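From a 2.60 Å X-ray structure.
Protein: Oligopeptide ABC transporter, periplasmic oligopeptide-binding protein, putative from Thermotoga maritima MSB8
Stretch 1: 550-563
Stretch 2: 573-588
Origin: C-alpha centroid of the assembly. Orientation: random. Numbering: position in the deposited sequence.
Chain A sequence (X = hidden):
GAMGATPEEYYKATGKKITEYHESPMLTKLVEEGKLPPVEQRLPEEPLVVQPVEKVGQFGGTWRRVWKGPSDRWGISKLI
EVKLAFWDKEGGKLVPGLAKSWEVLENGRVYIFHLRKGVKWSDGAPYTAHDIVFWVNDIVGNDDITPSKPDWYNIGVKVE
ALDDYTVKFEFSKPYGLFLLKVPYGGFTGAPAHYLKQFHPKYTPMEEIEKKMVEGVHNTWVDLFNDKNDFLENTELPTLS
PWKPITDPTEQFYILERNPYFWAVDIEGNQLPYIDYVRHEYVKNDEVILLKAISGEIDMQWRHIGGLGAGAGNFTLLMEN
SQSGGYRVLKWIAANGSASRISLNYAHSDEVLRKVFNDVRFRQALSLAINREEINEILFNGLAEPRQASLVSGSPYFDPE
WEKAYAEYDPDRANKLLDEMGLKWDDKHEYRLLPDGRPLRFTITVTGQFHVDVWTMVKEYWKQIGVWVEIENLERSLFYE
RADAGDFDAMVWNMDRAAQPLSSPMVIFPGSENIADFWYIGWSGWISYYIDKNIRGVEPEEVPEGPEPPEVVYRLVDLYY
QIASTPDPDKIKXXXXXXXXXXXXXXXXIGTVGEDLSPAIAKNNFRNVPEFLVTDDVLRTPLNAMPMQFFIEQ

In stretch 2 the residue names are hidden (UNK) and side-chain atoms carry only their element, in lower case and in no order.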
# COMPACT_ATOMS: atom_id res chain seq x y z
N GLU A 550 11.03 11.56 26.57
CA GLU A 550 9.92 10.76 27.11
C GLU A 550 8.78 10.62 26.08
O GLU A 550 8.06 9.62 26.06
CB GLU A 550 9.39 11.40 28.40
CG GLU A 550 8.62 10.44 29.29
CD GLU A 550 9.46 9.26 29.75
OE1 GLU A 550 10.66 9.45 30.01
OE2 GLU A 550 8.91 8.14 29.86
N VAL A 551 8.64 11.63 25.24
CA VAL A 551 7.63 11.64 24.20
C VAL A 551 7.86 10.52 23.16
O VAL A 551 6.91 10.06 22.52
CB VAL A 551 7.56 13.04 23.54
CG1 VAL A 551 8.78 13.31 22.67
CG2 VAL A 551 6.27 13.21 22.77
N VAL A 552 9.11 10.08 23.00
CA VAL A 552 9.43 8.92 22.16
C VAL A 552 8.92 7.62 22.79
O VAL A 552 8.29 6.81 22.13
CB VAL A 552 10.95 8.81 21.88
CG1 VAL A 552 11.29 7.51 21.18
CG2 VAL A 552 11.42 9.98 21.03
N TYR A 553 9.20 7.43 24.08
CA TYR A 553 8.70 6.26 24.80
C TYR A 553 7.18 6.18 24.74
O TYR A 553 6.60 5.10 24.87
CB TYR A 553 9.12 6.28 26.27
CG TYR A 553 10.57 5.93 26.56
CD1 TYR A 553 11.29 5.04 25.77
CD2 TYR A 553 11.22 6.47 27.68
CE1 TYR A 553 12.61 4.72 26.06
CE2 TYR A 553 12.53 6.16 27.97
CZ TYR A 553 13.22 5.28 27.16
OH TYR A 553 14.53 4.96 27.45
N ARG A 554 6.54 7.33 24.55
CA ARG A 554 5.08 7.42 24.45
C ARG A 554 4.59 6.85 23.11
O ARG A 554 3.63 6.07 23.08
CB ARG A 554 4.62 8.87 24.63
CG ARG A 554 3.43 9.06 25.56
CD ARG A 554 3.56 8.27 26.86
NE ARG A 554 4.93 8.27 27.39
CZ ARG A 554 5.43 7.35 28.22
NH1 ARG A 554 4.69 6.33 28.65
NH2 ARG A 554 6.69 7.45 28.62
N LEU A 555 5.24 7.25 22.02
CA LEU A 555 4.93 6.72 20.69
C LEU A 555 4.98 5.19 20.64
O LEU A 555 4.22 4.57 19.90
CB LEU A 555 5.88 7.28 19.63
CG LEU A 555 5.56 8.68 19.11
CD1 LEU A 555 6.71 9.19 18.26
CD2 LEU A 555 4.27 8.68 18.30
N VAL A 556 5.87 4.59 21.43
CA VAL A 556 5.93 3.13 21.52
C VAL A 556 4.63 2.63 22.14
O VAL A 556 3.99 1.74 21.59
CB VAL A 556 7.12 2.65 22.37
CG1 VAL A 556 7.09 1.14 22.54
CG2 VAL A 556 8.44 3.07 21.74
N ASP A 557 4.25 3.21 23.28
CA ASP A 557 3.03 2.82 23.99
C ASP A 557 1.81 2.88 23.09
O ASP A 557 0.97 1.97 23.10
CB ASP A 557 2.81 3.73 25.21
CG ASP A 557 3.80 3.47 26.32
OD1 ASP A 557 4.00 2.28 26.68
OD2 ASP A 557 4.38 4.44 26.85
N LEU A 558 1.72 3.96 22.32
CA LEU A 558 0.65 4.13 21.34
C LEU A 558 0.61 2.97 20.35
O LEU A 558 -0.45 2.39 20.12
CB LEU A 558 0.81 5.45 20.58
CG LEU A 558 0.60 6.75 21.36
CD1 LEU A 558 0.70 7.94 20.42
CD2 LEU A 558 -0.74 6.76 22.08
N TYR A 559 1.76 2.62 19.78
CA TYR A 559 1.80 1.54 18.80
C TYR A 559 1.29 0.23 19.38
O TYR A 559 0.50 -0.47 18.74
CB TYR A 559 3.20 1.30 18.23
CG TYR A 559 3.19 0.14 17.28
CD1 TYR A 559 2.68 0.28 15.99
CD2 TYR A 559 3.62 -1.12 17.68
CE1 TYR A 559 2.63 -0.79 15.12
CE2 TYR A 559 3.58 -2.20 16.82
CZ TYR A 559 3.08 -2.03 15.54
OH TYR A 559 3.04 -3.10 14.68
N TYR A 560 1.76 -0.12 20.57
CA TYR A 560 1.40 -1.41 21.16
C TYR A 560 -0.05 -1.46 21.64
O TYR A 560 -0.62 -2.54 21.80
CB TYR A 560 2.40 -1.81 22.25
CG TYR A 560 3.63 -2.43 21.62
CD1 TYR A 560 4.70 -1.65 21.21
CD2 TYR A 560 3.68 -3.80 21.38
CE1 TYR A 560 5.81 -2.22 20.60
CE2 TYR A 560 4.78 -4.38 20.78
CZ TYR A 560 5.84 -3.59 20.39
OH TYR A 560 6.93 -4.18 19.80
N GLN A 561 -0.64 -0.29 21.85
CA GLN A 561 -2.08 -0.18 22.03
C GLN A 561 -2.77 -0.46 20.71
O GLN A 561 -3.67 -1.30 20.63
CB GLN A 561 -2.48 1.20 22.53
CG GLN A 561 -2.32 1.38 24.03
CD GLN A 561 -2.89 2.70 24.51
OE1 GLN A 561 -2.24 3.74 24.42
NE2 GLN A 561 -4.12 2.66 25.04
N ILE A 562 -2.33 0.23 19.66
CA ILE A 562 -2.92 0.07 18.34
C ILE A 562 -2.85 -1.39 17.89
O ILE A 562 -3.80 -1.91 17.31
CB ILE A 562 -2.22 0.97 17.29
CG1 ILE A 562 -2.53 2.44 17.58
CG2 ILE A 562 -2.68 0.60 15.89
CD1 ILE A 562 -1.75 3.42 16.73
N ALA A 563 -1.74 -2.05 18.19
CA ALA A 563 -1.52 -3.45 17.82
C ALA A 563 -2.51 -4.41 18.48
O ALA A 563 -2.79 -5.47 17.93
CB ALA A 563 -0.10 -3.86 18.17
N UNK A 573 -8.33 7.41 16.75
CA UNK A 573 -8.07 8.25 17.91
C UNK A 573 -6.63 8.09 18.41
O UNK A 573 -6.00 9.07 18.82
c UNK A 573 -11.48 7.73 19.74
c UNK A 573 -10.49 8.33 18.76
c UNK A 573 -9.05 7.94 19.05
o UNK A 573 -11.05 7.17 20.77
o UNK A 573 -12.70 7.82 19.48
N UNK A 574 -6.12 6.86 18.40
CA UNK A 574 -4.74 6.58 18.81
C UNK A 574 -3.71 7.12 17.81
O UNK A 574 -2.66 7.63 18.21
c UNK A 574 -5.28 2.97 20.20
c UNK A 574 -4.56 4.94 21.56
c UNK A 574 -5.23 4.49 20.27
c UNK A 574 -4.54 5.07 19.02
N UNK A 575 -4.01 7.02 16.52
CA UNK A 575 -3.14 7.59 15.48
C UNK A 575 -3.13 9.11 15.55
O UNK A 575 -2.13 9.73 15.19
c UNK A 575 -3.28 5.69 13.77
s UNK A 575 -1.52 5.30 13.72
c UNK A 575 -3.59 7.14 14.09
c UNK A 575 -0.93 6.34 12.38
N UNK A 576 -4.24 9.69 15.98
CA UNK A 576 -4.32 11.13 16.21
C UNK A 576 -3.24 11.59 17.19
O UNK A 576 -2.53 12.56 16.93
c UNK A 576 -5.70 11.52 16.73
N UNK A 577 -3.11 10.86 18.29
CA UNK A 577 -2.12 11.18 19.33
C UNK A 577 -0.69 11.07 18.79
O UNK A 577 0.16 11.92 19.07
c UNK A 577 -2.25 10.23 20.52
o UNK A 577 -4.27 8.57 22.79
o UNK A 577 -3.19 10.42 23.31
c UNK A 577 -3.67 10.04 21.02
c UNK A 577 -3.71 9.65 22.48
N UNK A 578 -0.43 10.01 18.04
CA UNK A 578 0.88 9.79 17.44
C UNK A 578 1.27 10.95 16.54
O UNK A 578 2.38 11.46 16.62
c UNK A 578 0.86 8.50 16.63
N UNK A 579 0.34 11.36 15.69
CA UNK A 579 0.58 12.46 14.76
C UNK A 579 0.67 13.79 15.49
O UNK A 579 1.28 14.73 15.00
c UNK A 579 -0.46 11.29 12.80
c UNK A 579 -0.50 12.53 13.67
o UNK A 579 -1.80 12.63 14.29
N UNK A 580 0.03 13.88 16.66
CA UNK A 580 0.15 15.04 17.54
C UNK A 580 1.60 15.12 17.99
O UNK A 580 2.27 16.12 17.78
n UNK A 580 -1.68 16.54 23.44
c UNK A 580 -0.73 16.09 19.73
c UNK A 580 -1.02 16.79 22.13
c UNK A 580 -0.79 14.93 18.75
c UNK A 580 -1.40 15.77 21.06
N UNK A 581 2.07 14.04 18.60
CA UNK A 581 3.45 13.95 19.06
C UNK A 581 4.44 14.36 17.95
O UNK A 581 5.25 15.26 18.14
c UNK A 581 3.75 12.54 19.60
c UNK A 581 3.14 10.98 21.57
c UNK A 581 3.10 12.38 20.98
c UNK A 581 5.25 12.30 19.66
N UNK A 582 4.34 13.72 16.79
CA UNK A 582 5.19 14.08 15.65
C UNK A 582 5.02 15.53 15.20
O UNK A 582 5.84 16.05 14.43
n UNK A 582 6.38 9.82 14.79
n UNK A 582 6.83 11.67 13.81
c UNK A 582 5.37 10.69 15.10
c UNK A 582 4.91 13.16 14.45
c UNK A 582 5.65 11.86 14.49
c UNK A 582 7.25 10.43 14.01
N UNK A 583 3.95 16.17 15.64
CA UNK A 583 3.65 17.55 15.29
C UNK A 583 4.41 18.50 16.20
O UNK A 583 5.04 19.44 15.75
n UNK A 583 -2.21 18.03 17.31
c UNK A 583 0.07 18.74 14.51
n UNK A 583 -2.43 17.44 15.11
n UNK A 583 -0.58 18.65 15.82
c UNK A 583 1.58 18.91 14.61
c UNK A 583 -1.74 18.04 16.07
c UNK A 583 2.15 17.79 15.44
N UNK A 584 4.33 18.21 17.49
CA UNK A 584 4.98 19.02 18.52
C UNK A 584 6.51 18.89 18.49
O UNK A 584 7.22 19.87 18.72
o UNK A 584 2.64 17.47 21.70
c UNK A 584 3.00 19.22 20.10
c UNK A 584 2.19 18.50 21.17
o UNK A 584 1.08 18.99 21.47
c UNK A 584 4.40 18.65 19.90
N UNK A 585 7.00 17.68 18.19
CA UNK A 585 8.41 17.45 17.91
C UNK A 585 8.57 17.25 16.41
O UNK A 585 7.76 16.56 15.81
n UNK A 585 7.30 15.83 20.41
c UNK A 585 8.90 16.20 18.62
o UNK A 585 9.38 16.48 20.94
c UNK A 585 8.55 16.18 20.10
N UNK A 586 9.58 17.83 15.80
CA UNK A 586 9.73 17.73 14.35
C UNK A 586 10.96 16.92 13.96
O UNK A 586 11.84 17.42 13.25
c UNK A 586 7.20 19.22 13.69
c UNK A 586 8.55 20.98 12.56
c UNK A 586 8.48 19.51 12.93
c UNK A 586 9.73 19.12 13.71
N UNK A 587 10.99 15.66 14.40
CA UNK A 587 12.14 14.78 14.16
C UNK A 587 12.43 14.55 12.69
O UNK A 587 13.58 14.36 12.31
c UNK A 587 11.09 13.38 18.44
c UNK A 587 12.82 13.93 17.14
c UNK A 587 11.91 13.45 14.83
n UNK A 587 12.38 13.85 18.44
c UNK A 587 11.84 13.53 16.29
c UNK A 587 8.58 12.43 17.86
c UNK A 587 8.98 12.65 19.19
c UNK A 587 9.44 12.68 16.81
c UNK A 587 10.72 13.17 17.10
c UNK A 587 10.23 13.13 19.50
N UNK A 588 11.38 14.54 11.87
CA UNK A 588 11.56 14.50 10.42
C UNK A 588 11.18 15.85 9.83
O UNK A 588 10.10 16.37 10.11
c UNK A 588 11.32 12.01 9.90
s UNK A 588 10.24 10.70 9.29
c UNK A 588 9.04 10.65 10.62
c UNK A 588 10.71 13.40 9.78

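Position 573 carries three side-chain carbons, the third bearing two oxygens, and reaches nothing on stretch 1: Glu573. At 574 four carbons fork at the second; the first, CB, lies 3.6 Å from Ile562 CG1, and one fork tip packs near Gln561 and Leu558. This is Leu574. Position 575 has two carbons, a sulfur and a terminal carbon, unbranched. Its CA-to-CB bond points away, yet the chain folds back to bring the sulfur against Ile562, as Met575, with SD 3.6 Å from Ile562 CD1. The lone carbon at 576, its CA-to-CB bond turned away, marks Ala576.

Position 577 again has three carbons ending in two oxygens, and its CB lies 3.7 Å from Leu558 CD1; it is Glu577. A single carbon at 578 lies where the helices come close, its CA 6.0 Å from Leu555 CA and its N 3.4 Å from Leu558 CD1: Ala578. At 579 one carbon carries an oxygen and a carbon; its CA-to-CB bond points away from stretch 1, and nothing there is touched: Thr579. At 580, four carbons in a row end in nitrogen, fully extended and out of reach: Lys580.

Position 581 has four carbons forked at the first, one arm two carbons long, with the short arm against Val551 and Leu555 and the long one reaching Arg554. This is Ile581; its CG2 meets Val551 CG2 at 3.4 Å and Leu555 CG at 3.7 Å, while CD1 reaches Arg554 CB at 4.0 Å. At 582, one carbon leads to a five-membered ring of three carbons and two nitrogens, one nitrogen near Leu555. This is His582, whose NE2 lies 3.5 Å from Leu555 CD1. At 583, three carbons, a nitrogen and a carbon with two more nitrogens, all distant, make Arg583. Position 584, three carbons with two terminal oxygens, is Glu584, the last helical residue.

At 585 two carbons, the second carrying one oxygen and one nitrogen, place the oxygen near Val551 and indicate Asn585. Its ND2 donates to Ile581 O (3.1 Å), and OD1 approaches Val551 CG1 at 3.7 Å. At 586, four carbons fork at the second, out of reach: Leu586. The fused five- and six-membered rings at 587, with eight carbons and one nitrogen, lie near Val551, Val552 and Leu555 and belong to Trp587; Val551 CG1 meets the ring edge at CZ2, 3.5 Å away. At 588, two carbons, sulfur and carbon, unbranched and remote, finish with Met588.

The helices run nearly antiparallel, at 162°, with axes 9.8 Å apart. No hydrogen bond crosses between the stretches; apolar packing dominates. Leu558 sits as a knob among Leu574, Glu577, Ala578 and Ile581, and Trp587 extends the contact beyond the helix to Val551, Val552 and Leu555.

Stretch 2 (573-588) ELMAEATKIHRENLWM
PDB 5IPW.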